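Local coordinates for protein aldose 1-epimerase (Escherichia coli, PDB 3NRE) that probably interconverts the alpha and beta anomers of aldose sugars, at residues 134-145 / 270-278; 198-209 / 229-239. One frame throughout, in Å; residues are numbered along the deposited sequence.

Both contacts join antiparallel strands of the galactose mutarotase-type beta-sandwich, and both reach one branched sheet: strand 250-256 pairs with strand 142-153 of contact 1 and with strand 232-237 of contact 2, while contact 1 also takes in the end of strand 127-136 of the nine-strand sheet. Their centres lie 25 Å apart, contact 1 being about 19 Å from the centre of the chain and contact 2 about 10 Å. Contact 2 is nested along the sequence inside the long excursion that contact 1 closes. They meet where Asp270 OD2 packs 3.6 Å from Pro231 CG. A PEG, probably from crystallisation, lies about 3 Å, nearest atoms, from Gly138 in contact 1 and from Asn201 in contact 2; such molecules can mark pockets.

Contact 1: 134-145 / 270-278; sequences VTNQGAETLPFG and DLIALAPGE
A chi1 of -174°, with CG trans to its backbone N, carries the amide of Asn136 to the backbone of Leu274; chi1 of -69° sets Leu274 CG opposite its own carbonyl carbon and lays CD1 over a face of Phe144. The result ties strand 272-274 to antiparallel strand 142-144 at one end of the mutarotase-type beta-sandwich. Leu274 CD1 lies 3.6 Å from Phe144 CG, a CH-pi contact displaced toward the ring's rim, and Tyr113 meets the same ring edge-to-face. Three bonds fix the rotation of the Asn136 amide. ND2 donates to Leu274 O (3.0 Å) and Glu140 O (2.9 Å), both close to the amide plane, while OD1 accepts from Gly138 N at 2.9 Å, closing an Asx turn. Beyond it, the type II turn Ala275-Glu278 docks on the end of strand 127-136: Gly277 N donates to Asn136 O (2.8 Å) and Asn136 N to Glu278 O (3.1 Å). At the other end, Pro143 CB packs 3.7 Å from Leu271 CB. Here Phe144 O accepts from Ile272 N, and Leu271 CD2 rests against the same oxygen, Phe144 O, at 3.4 Å.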
# COMPACT_ATOMS: atom_id res chain seq x y z
N VAL A 134 2.75 -10.38 -10.04
CA VAL A 134 3.46 -11.34 -9.21
C VAL A 134 3.20 -12.72 -9.73
O VAL A 134 2.05 -13.03 -10.06
CB VAL A 134 3.07 -11.20 -7.71
CG1 VAL A 134 1.57 -11.33 -7.47
CG2 VAL A 134 3.81 -12.22 -6.82
N THR A 135 4.26 -13.51 -9.85
CA THR A 135 4.19 -14.88 -10.36
C THR A 135 4.64 -15.85 -9.28
O THR A 135 5.73 -15.70 -8.74
CB THR A 135 5.15 -15.05 -11.56
OG1 THR A 135 4.85 -14.06 -12.57
CG2 THR A 135 5.07 -16.46 -12.16
N ASN A 136 3.82 -16.87 -9.01
CA ASN A 136 4.20 -17.91 -8.05
C ASN A 136 5.33 -18.77 -8.66
O ASN A 136 5.18 -19.33 -9.76
CB ASN A 136 2.99 -18.77 -7.66
CG ASN A 136 3.30 -19.78 -6.53
OD1 ASN A 136 4.40 -19.77 -5.99
ND2 ASN A 136 2.36 -20.65 -6.22
N GLN A 137 6.44 -18.85 -7.94
CA GLN A 137 7.61 -19.66 -8.32
C GLN A 137 7.88 -20.81 -7.34
O GLN A 137 8.96 -21.42 -7.39
CB GLN A 137 8.84 -18.76 -8.42
CG GLN A 137 8.80 -17.81 -9.60
CD GLN A 137 10.15 -17.08 -9.85
OE1 GLN A 137 10.83 -16.64 -8.92
NE2 GLN A 137 10.51 -16.97 -11.12
N GLY A 138 6.94 -21.08 -6.43
CA GLY A 138 7.09 -22.16 -5.47
C GLY A 138 6.61 -23.48 -6.05
O GLY A 138 6.27 -23.56 -7.24
N ALA A 139 6.57 -24.51 -5.19
CA ALA A 139 6.20 -25.88 -5.61
C ALA A 139 4.70 -26.16 -5.38
O ALA A 139 4.19 -27.18 -5.86
CB ALA A 139 7.07 -26.90 -4.87
N GLU A 140 4.00 -25.25 -4.70
CA GLU A 140 2.58 -25.39 -4.38
C GLU A 140 1.76 -24.12 -4.61
O GLU A 140 2.27 -23.00 -4.45
CB GLU A 140 2.42 -25.77 -2.89
CG GLU A 140 3.22 -26.98 -2.44
CD GLU A 140 2.71 -28.30 -3.04
OE1 GLU A 140 1.64 -28.30 -3.70
OE2 GLU A 140 3.38 -29.33 -2.83
N THR A 141 0.48 -24.31 -4.94
CA THR A 141 -0.47 -23.20 -5.02
C THR A 141 -0.63 -22.48 -3.67
O THR A 141 -0.79 -23.17 -2.67
CB THR A 141 -1.84 -23.75 -5.40
OG1 THR A 141 -1.72 -24.41 -6.66
CG2 THR A 141 -2.90 -22.64 -5.48
N LEU A 142 -0.54 -21.14 -3.66
CA LEU A 142 -0.74 -20.30 -2.44
C LEU A 142 -1.61 -19.10 -2.78
O LEU A 142 -1.77 -18.78 -3.96
CB LEU A 142 0.58 -19.84 -1.87
CG LEU A 142 1.45 -20.89 -1.17
CD1 LEU A 142 2.84 -20.36 -0.84
CD2 LEU A 142 0.78 -21.38 0.12
N PRO A 143 -2.23 -18.48 -1.77
CA PRO A 143 -3.10 -17.33 -2.02
C PRO A 143 -2.34 -16.00 -1.95
O PRO A 143 -1.60 -15.75 -0.98
CB PRO A 143 -4.17 -17.48 -0.91
CG PRO A 143 -3.40 -17.97 0.25
CD PRO A 143 -2.40 -18.97 -0.39
N PHE A 144 -2.50 -15.20 -3.00
CA PHE A 144 -1.74 -13.99 -3.22
C PHE A 144 -2.59 -12.74 -3.19
O PHE A 144 -3.78 -12.72 -3.53
CB PHE A 144 -0.99 -14.04 -4.56
CG PHE A 144 0.27 -14.91 -4.58
CD1 PHE A 144 0.18 -16.28 -4.63
CD2 PHE A 144 1.54 -14.34 -4.67
CE1 PHE A 144 1.31 -17.06 -4.66
CE2 PHE A 144 2.70 -15.16 -4.72
CZ PHE A 144 2.57 -16.49 -4.75
N GLY A 145 -1.93 -11.67 -2.84
CA GLY A 145 -2.53 -10.35 -2.98
C GLY A 145 -1.45 -9.30 -3.24
O GLY A 145 -0.28 -9.57 -3.11
N ASP A 270 -10.70 -12.69 -0.62
CA ASP A 270 -10.42 -12.02 -1.88
C ASP A 270 -8.98 -12.21 -2.29
O ASP A 270 -8.53 -11.61 -3.27
CB ASP A 270 -10.80 -10.53 -1.81
CG ASP A 270 -12.29 -10.30 -2.08
OD1 ASP A 270 -12.91 -11.12 -2.76
OD2 ASP A 270 -12.86 -9.30 -1.60
N LEU A 271 -8.19 -13.00 -1.54
CA LEU A 271 -6.89 -13.49 -2.03
C LEU A 271 -7.12 -14.31 -3.30
O LEU A 271 -8.19 -14.91 -3.49
CB LEU A 271 -6.10 -14.34 -1.00
CG LEU A 271 -5.52 -13.62 0.20
CD1 LEU A 271 -5.17 -14.67 1.34
CD2 LEU A 271 -4.33 -12.76 -0.13
N ILE A 272 -6.09 -14.34 -4.15
CA ILE A 272 -6.12 -15.01 -5.46
C ILE A 272 -5.20 -16.20 -5.47
O ILE A 272 -4.00 -16.08 -5.24
CB ILE A 272 -5.75 -14.06 -6.62
CG1 ILE A 272 -6.76 -12.92 -6.72
CG2 ILE A 272 -5.73 -14.82 -7.94
CD1 ILE A 272 -6.29 -11.75 -7.56
N ALA A 273 -5.78 -17.38 -5.67
CA ALA A 273 -5.00 -18.64 -5.68
C ALA A 273 -4.18 -18.74 -6.95
O ALA A 273 -4.74 -18.74 -8.05
CB ALA A 273 -5.93 -19.86 -5.57
N LEU A 274 -2.87 -18.83 -6.81
CA LEU A 274 -1.97 -18.88 -7.94
C LEU A 274 -1.25 -20.20 -7.92
O LEU A 274 -0.53 -20.49 -6.97
CB LEU A 274 -0.91 -17.75 -7.88
CG LEU A 274 -1.36 -16.31 -8.09
CD1 LEU A 274 -0.13 -15.30 -8.12
CD2 LEU A 274 -2.28 -16.19 -9.34
N ALA A 275 -1.45 -21.02 -8.96
CA ALA A 275 -0.69 -22.27 -9.09
C ALA A 275 0.74 -21.89 -9.46
O ALA A 275 0.99 -20.76 -9.92
CB ALA A 275 -1.32 -23.21 -10.15
N PRO A 276 1.71 -22.79 -9.25
CA PRO A 276 3.05 -22.49 -9.76
C PRO A 276 3.05 -22.06 -11.24
O PRO A 276 2.43 -22.72 -12.09
CB PRO A 276 3.79 -23.82 -9.60
CG PRO A 276 3.13 -24.46 -8.49
CD PRO A 276 1.66 -24.14 -8.67
N GLY A 277 3.76 -20.97 -11.53
CA GLY A 277 3.77 -20.31 -12.82
C GLY A 277 2.61 -19.38 -13.16
O GLY A 277 2.66 -18.70 -14.19
N GLU A 278 1.55 -19.35 -12.36
CA GLU A 278 0.42 -18.40 -12.57
C GLU A 278 0.71 -17.01 -11.99
O GLU A 278 1.45 -16.89 -11.02
CB GLU A 278 -0.90 -18.94 -11.98
CG GLU A 278 -1.90 -19.47 -13.00
CD GLU A 278 -2.99 -20.33 -12.39
OE1 GLU A 278 -3.15 -20.32 -11.14
OE2 GLU A 278 -3.71 -21.02 -13.16
O HOH W 1 -5.86 -10.54 -3.76

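Contact 2: 198-209 / 229-239; sequences QWVNNGFAGWNG and PAPCYFIFVSD
Phe204, Tyr233 and Trp207 form the aromatic centre of an antiparallel strand pair, 200-205 with 232-237, in the mutarotase-type beta-sandwich. The Phe204 and Tyr233 rings are near parallel (12°) but slid apart, with Phe204 CD1 3.5 Å from Tyr233 CE1; it is Phe204 CB, rather than the Phe204 ring, that sits over the centre of the Tyr233 face. Tyr233 takes the rotamer with CG between backbone N and carbonyl carbon (chi1 65°), and its ring turns an edge to one face of the Trp207 indole, CD2 standing 3.6 Å from Trp207 CG with the planes at 70°. Gly209 CA lies over the opposite face of the indole, whose CZ3 also touches Ala230 CB at 3.4 Å. Further along the face that carries Phe204 and Tyr233, Val200 and Ile235 lie side by side, CG1 to CG2 3.7 Å.

On the other face, Gly203 CA rests 3.4 Å from the centroid of the Phe234 ring, a CH-pi contact almost on the ring normal. Near the strand end, Phe236 points its edge at the face of Trp199, CE1 to CH2 3.5 Å. Regular paired backbone bonds link Val200 with Val237, Asn202 with Ile235 and Phe204 with Tyr233, and strands 166-170 and 250-256 extend the sheet on the two outer sides.

The polar edge gathers at Glu170, whose two carboxylate oxygens take Trp199 NE1 and Asn201 ND2; ND2 also bonds to Trp174 O. This holds the Asn201 amide with its OD1 turned to a bound PEG, consistent with a pocket beside the sheet. A water lies between the strands here, 2.7 Å from Asn201 OD1 and 3.0 Å from Ile235 O.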
# COMPACT_ATOMS: atom_id res chain seq x y z
N GLN A 198 -5.78 11.82 15.93
CA GLN A 198 -5.46 10.81 16.93
C GLN A 198 -5.10 9.54 16.15
O GLN A 198 -5.35 9.44 14.95
CB GLN A 198 -6.66 10.51 17.83
CG GLN A 198 -7.90 10.05 17.08
CD GLN A 198 -9.09 9.93 18.01
OE1 GLN A 198 -9.96 10.80 18.04
NE2 GLN A 198 -9.11 8.87 18.82
N TRP A 199 -4.53 8.58 16.88
CA TRP A 199 -4.12 7.31 16.30
C TRP A 199 -5.28 6.71 15.54
O TRP A 199 -6.38 6.58 16.08
CB TRP A 199 -3.73 6.33 17.41
CG TRP A 199 -3.35 4.97 16.94
CD1 TRP A 199 -4.15 3.85 16.90
CD2 TRP A 199 -2.06 4.56 16.47
NE1 TRP A 199 -3.45 2.80 16.40
CE2 TRP A 199 -2.16 3.19 16.14
CE3 TRP A 199 -0.85 5.22 16.28
CZ2 TRP A 199 -1.07 2.46 15.63
CZ3 TRP A 199 0.23 4.50 15.78
CH2 TRP A 199 0.11 3.14 15.47
N VAL A 200 -5.03 6.36 14.29
CA VAL A 200 -5.95 5.54 13.50
C VAL A 200 -5.18 4.39 12.85
O VAL A 200 -4.18 4.60 12.21
CB VAL A 200 -6.59 6.34 12.37
CG1 VAL A 200 -7.43 5.41 11.45
CG2 VAL A 200 -7.43 7.51 12.88
N ASN A 201 -5.65 3.16 13.00
CA ASN A 201 -5.04 2.02 12.30
C ASN A 201 -6.15 1.03 12.04
O ASN A 201 -6.35 0.10 12.81
CB ASN A 201 -3.94 1.38 13.14
CG ASN A 201 -3.45 0.05 12.58
OD1 ASN A 201 -3.27 -0.09 11.38
ND2 ASN A 201 -3.19 -0.93 13.48
N ASN A 202 -6.86 1.22 10.95
CA ASN A 202 -8.11 0.46 10.71
C ASN A 202 -8.25 0.12 9.27
O ASN A 202 -7.99 0.98 8.38
CB ASN A 202 -9.36 1.24 11.17
CG ASN A 202 -9.38 1.48 12.65
OD1 ASN A 202 -8.78 2.45 13.17
ND2 ASN A 202 -10.05 0.58 13.40
N GLY A 203 -8.74 -1.10 9.02
CA GLY A 203 -9.11 -1.53 7.69
C GLY A 203 -10.62 -1.31 7.46
O GLY A 203 -11.43 -1.34 8.43
N PHE A 204 -10.98 -1.06 6.20
CA PHE A 204 -12.33 -0.74 5.78
C PHE A 204 -12.71 -1.68 4.64
O PHE A 204 -11.89 -2.00 3.79
CB PHE A 204 -12.43 0.74 5.32
CG PHE A 204 -12.19 1.70 6.44
CD1 PHE A 204 -10.90 2.00 6.83
CD2 PHE A 204 -13.24 2.23 7.15
CE1 PHE A 204 -10.67 2.82 7.91
CE2 PHE A 204 -13.03 3.06 8.23
CZ PHE A 204 -11.71 3.38 8.60
N ALA A 205 -13.96 -2.13 4.67
CA ALA A 205 -14.48 -3.05 3.64
C ALA A 205 -15.56 -2.35 2.84
O ALA A 205 -16.05 -1.27 3.20
CB ALA A 205 -15.10 -4.30 4.30
N GLY A 206 -15.94 -2.98 1.74
CA GLY A 206 -17.00 -2.43 0.90
C GLY A 206 -16.58 -1.32 -0.03
O GLY A 206 -17.41 -0.60 -0.55
N TRP A 207 -15.29 -1.23 -0.30
CA TRP A 207 -14.75 -0.17 -1.12
C TRP A 207 -14.91 -0.52 -2.57
O TRP A 207 -14.98 -1.71 -2.93
CB TRP A 207 -13.27 -0.01 -0.80
CG TRP A 207 -12.61 1.16 -1.40
CD1 TRP A 207 -13.13 2.41 -1.53
CD2 TRP A 207 -11.24 1.24 -1.80
NE1 TRP A 207 -12.17 3.24 -2.06
CE2 TRP A 207 -11.01 2.54 -2.25
CE3 TRP A 207 -10.19 0.31 -1.87
CZ2 TRP A 207 -9.77 2.96 -2.73
CZ3 TRP A 207 -8.99 0.70 -2.34
CH2 TRP A 207 -8.78 2.02 -2.80
N ASN A 208 -14.97 0.53 -3.40
CA ASN A 208 -15.06 0.41 -4.86
C ASN A 208 -13.74 0.70 -5.59
O ASN A 208 -13.72 0.89 -6.79
CB ASN A 208 -16.17 1.31 -5.41
CG ASN A 208 -15.90 2.81 -5.19
OD1 ASN A 208 -14.96 3.22 -4.48
ND2 ASN A 208 -16.74 3.64 -5.80
N GLY A 209 -12.63 0.70 -4.85
CA GLY A 209 -11.34 0.94 -5.39
C GLY A 209 -11.04 2.37 -5.80
O GLY A 209 -10.07 2.55 -6.49
N PRO A 229 -10.82 -3.24 -9.25
CA PRO A 229 -11.15 -2.41 -8.10
C PRO A 229 -10.77 -3.15 -6.82
O PRO A 229 -11.13 -4.30 -6.62
CB PRO A 229 -12.67 -2.18 -8.21
CG PRO A 229 -13.05 -2.63 -9.59
CD PRO A 229 -12.01 -3.58 -10.07
N ALA A 230 -10.00 -2.48 -5.99
CA ALA A 230 -9.66 -3.01 -4.68
C ALA A 230 -10.88 -2.98 -3.76
O ALA A 230 -11.60 -2.00 -3.73
CB ALA A 230 -8.54 -2.19 -4.09
N PRO A 231 -11.08 -4.03 -2.95
CA PRO A 231 -12.24 -4.13 -2.05
C PRO A 231 -12.03 -3.56 -0.64
O PRO A 231 -13.01 -3.38 0.09
CB PRO A 231 -12.44 -5.63 -1.94
CG PRO A 231 -11.06 -6.17 -2.02
CD PRO A 231 -10.42 -5.33 -3.12
N CYS A 232 -10.76 -3.33 -0.24
CA CYS A 232 -10.44 -2.88 1.11
C CYS A 232 -9.36 -1.82 1.07
O CYS A 232 -8.55 -1.82 0.18
CB CYS A 232 -9.96 -4.06 1.95
SG CYS A 232 -11.18 -5.36 2.14
N TYR A 233 -9.40 -0.92 2.06
CA TYR A 233 -8.34 0.08 2.26
C TYR A 233 -8.07 0.16 3.77
O TYR A 233 -8.97 -0.04 4.58
CB TYR A 233 -8.72 1.45 1.67
CG TYR A 233 -9.91 2.21 2.27
CD1 TYR A 233 -9.75 3.09 3.33
CD2 TYR A 233 -11.20 2.12 1.72
CE1 TYR A 233 -10.84 3.80 3.86
CE2 TYR A 233 -12.26 2.85 2.24
CZ TYR A 233 -12.09 3.67 3.30
OH TYR A 233 -13.13 4.40 3.82
N PHE A 234 -6.81 0.47 4.13
CA PHE A 234 -6.46 0.83 5.50
C PHE A 234 -6.19 2.33 5.58
O PHE A 234 -5.71 2.95 4.65
CB PHE A 234 -5.20 0.04 6.00
CG PHE A 234 -5.51 -1.20 6.83
CD1 PHE A 234 -5.98 -2.36 6.22
CD2 PHE A 234 -5.34 -1.21 8.20
CE1 PHE A 234 -6.28 -3.50 6.96
CE2 PHE A 234 -5.63 -2.35 8.92
CZ PHE A 234 -6.08 -3.48 8.32
N ILE A 235 -6.51 2.92 6.71
CA ILE A 235 -6.15 4.29 7.01
C ILE A 235 -5.18 4.20 8.19
O ILE A 235 -5.46 3.51 9.19
CB ILE A 235 -7.34 5.13 7.47
CG1 ILE A 235 -8.39 5.27 6.37
CG2 ILE A 235 -6.89 6.53 7.95
CD1 ILE A 235 -7.89 5.95 5.06
N PHE A 236 -4.09 4.95 8.07
CA PHE A 236 -3.14 5.16 9.14
C PHE A 236 -2.97 6.64 9.44
O PHE A 236 -2.70 7.43 8.53
CB PHE A 236 -1.77 4.52 8.77
CG PHE A 236 -0.79 4.64 9.86
CD1 PHE A 236 -1.07 4.09 11.08
CD2 PHE A 236 0.37 5.34 9.70
CE1 PHE A 236 -0.20 4.22 12.13
CE2 PHE A 236 1.27 5.49 10.77
CZ PHE A 236 0.99 4.92 11.97
N VAL A 237 -3.15 7.01 10.71
CA VAL A 237 -2.78 8.30 11.29
C VAL A 237 -1.98 7.93 12.53
O VAL A 237 -2.42 7.12 13.36
CB VAL A 237 -3.96 9.16 11.72
CG1 VAL A 237 -3.47 10.51 12.28
CG2 VAL A 237 -4.90 9.36 10.55
N SER A 238 -0.81 8.51 12.67
CA SER A 238 0.05 8.21 13.83
C SER A 238 -0.30 9.06 15.07
O SER A 238 -1.37 9.66 15.13
CB SER A 238 1.51 8.32 13.37
OG SER A 238 2.42 7.69 14.25
N ASP A 239 0.54 9.08 16.10
CA ASP A 239 0.29 9.90 17.31
C ASP A 239 1.63 10.28 17.92
O ASP A 239 2.57 9.46 17.87
CB ASP A 239 -0.52 9.11 18.35
CG ASP A 239 -0.84 9.92 19.63
OD1 ASP A 239 -1.23 11.09 19.53
OD2 ASP A 239 -0.72 9.37 20.74
O HOH W 2 -3.25 1.46 9.22
O HOH W 3 -15.38 -5.22 0.68
O HOH W 4 -14.26 -3.11 -4.82